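Succinyl-CoA:3-ketoacid coenzyme A transferase subunit B (Helicobacter pylori, PDB 3RRL) catalyses, as subunit B of the enzyme, the transfer of coenzyme A from succinyl-CoA to a 3-oxo acid, giving a 3-oxoacyl-CoA and succinate. Local coordinates at residues 83-86 with 87-90. Residues are numbered along the deposited sequence; the frame is centred on the assembly and turned at random.
Sequences DSFA and MIRG
Phe85 and Ile88 lie side by side on one flank of helix 81-89. Their closest atoms are Phe85 CD1 and Ile88 CD1, 3.9 Å apart, and the methyl meets the CD1-CE1 side of the ring obliquely. In Ile88, CG1 stands beside the backbone N (chi1 -74°). With chi2 extended, Ile88 CD1 reaches the ring and comes 4.3 Å from Ser84 OG.

Four backbone bonds of the alpha-helical i to i+4 kind join the two turns. Met87 N donates to Asp83 O at 2.9 Å, and Ile88 N to Ser84 O at 3.0 Å. Arg89 N to Phe85 O is short, at 2.6 Å. The last, Gly90 N to Ala86 O at 2.8 Å, is more bent (136° at the hydrogen).

Arg89 leaves the helix with CG opposite its own N, and a bend at chi3 (-56°) brings the guanidinium back above the Phe85 carbonyl. Phe85 O lies off one face, toward the rim, 3.6 Å from Arg89 NH2.

Ser84 OG hydrogen-bonds to Glu43 O and the Phe85 side chain touches Glu43, the predicted active-site residue, which places the helix directly against the probable catalytic site. Arg89 NH2 is hydrogen-bonded to the backbone of a neighbouring chain, and Ala86 and Arg89 pack against the same neighbouring chain. Within the subunit, Phe85 and Ile88 pack on helix 125-131, through Asp127 and Leu128, while Met87 and Ile88 meet Gln41 of strand 39-42.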
loop_
_atom_site.group_PDB
_atom_site.type_symbol
_atom_site.label_atom_id
_atom_site.label_comp_id
_atom_site.label_asym_id
_atom_site.label_seq_id
_atom_site.Cartn_x
_atom_site.Cartn_y
_atom_site.Cartn_z
ATOM N N ASP B 83 -1.853 4.481 3.933
ATOM C CA ASP B 83 -2.949 3.663 4.438
ATOM C C ASP B 83 -4.116 4.537 4.861
ATOM O O ASP B 83 -5.278 4.219 4.601
ATOM C CB ASP B 83 -2.498 2.815 5.637
ATOM C CG ASP B 83 -1.484 1.747 5.264
ATOM O OD1 ASP B 83 -1.389 1.390 4.072
ATOM O OD2 ASP B 83 -0.784 1.258 6.178
ATOM N N SER B 84 -3.798 5.631 5.540
ATOM C CA SER B 84 -4.801 6.594 5.970
ATOM C C SER B 84 -5.594 7.080 4.774
ATOM O O SER B 84 -6.833 7.090 4.778
ATOM C CB SER B 84 -4.128 7.793 6.630
ATOM O OG SER B 84 -5.095 8.714 7.091
ATOM N N PHE B 85 -4.876 7.479 3.736
ATOM C CA PHE B 85 -5.535 8.045 2.577
ATOM C C PHE B 85 -6.141 6.980 1.664
ATOM O O PHE B 85 -7.058 7.268 0.902
ATOM C CB PHE B 85 -4.625 9.053 1.865
ATOM C CG PHE B 85 -4.547 10.369 2.591
ATOM C CD1 PHE B 85 -5.608 11.260 2.538
ATOM C CD2 PHE B 85 -3.457 10.687 3.374
ATOM C CE1 PHE B 85 -5.569 12.452 3.232
ATOM C CE2 PHE B 85 -3.414 11.882 4.070
ATOM C CZ PHE B 85 -4.474 12.766 3.995
ATOM N N ALA B 86 -5.659 5.743 1.775
ATOM C CA ALA B 86 -6.310 4.628 1.095
ATOM C C ALA B 86 -7.688 4.431 1.724
ATOM O O ALA B 86 -8.669 4.186 1.042
ATOM C CB ALA B 86 -5.476 3.358 1.218
HETATM N N MSE B 87 -7.740 4.544 3.045
HETATM C CA MSE B 87 -8.979 4.417 3.799
HETATM C C MSE B 87 -9.942 5.535 3.392
HETATM O O MSE B 87 -11.143 5.315 3.183
HETATM C CB MSE B 87 -8.645 4.511 5.287
HETATM C CG MSE B 87 -9.795 4.351 6.235
HETATM SE SE MSE B 87 -9.134 4.494 8.077
HETATM C CE MSE B 87 -7.587 3.351 7.912
ATOM N N ILE B 88 -9.403 6.741 3.277
ATOM C CA ILE B 88 -10.202 7.898 2.894
ATOM C C ILE B 88 -10.618 7.848 1.424
ATOM O O ILE B 88 -11.799 7.973 1.102
ATOM C CB ILE B 88 -9.448 9.201 3.180
ATOM C CG1 ILE B 88 -9.445 9.468 4.687
ATOM C CG2 ILE B 88 -10.087 10.362 2.437
ATOM C CD1 ILE B 88 -8.433 10.501 5.135
ATOM N N ARG B 89 -9.648 7.652 0.537
ATOM C CA ARG B 89 -9.904 7.688 -0.902
ATOM C C ARG B 89 -10.777 6.514 -1.316
ATOM O O ARG B 89 -11.541 6.605 -2.282
ATOM C CB ARG B 89 -8.588 7.645 -1.681
ATOM C CG ARG B 89 -8.728 7.925 -3.175
ATOM C CD ARG B 89 -7.474 7.508 -3.941
ATOM N NE ARG B 89 -6.260 8.141 -3.426
ATOM C CZ ARG B 89 -5.380 7.552 -2.615
ATOM N NH1 ARG B 89 -4.310 8.230 -2.221
ATOM N NH2 ARG B 89 -5.556 6.291 -2.204
ATOM N N GLY B 90 -10.660 5.413 -0.580
ATOM C CA GLY B 90 -11.363 4.189 -0.922
ATOM C C GLY B 90 -12.819 4.174 -0.500
ATOM O O GLY B 90 -13.515 3.182 -0.718
#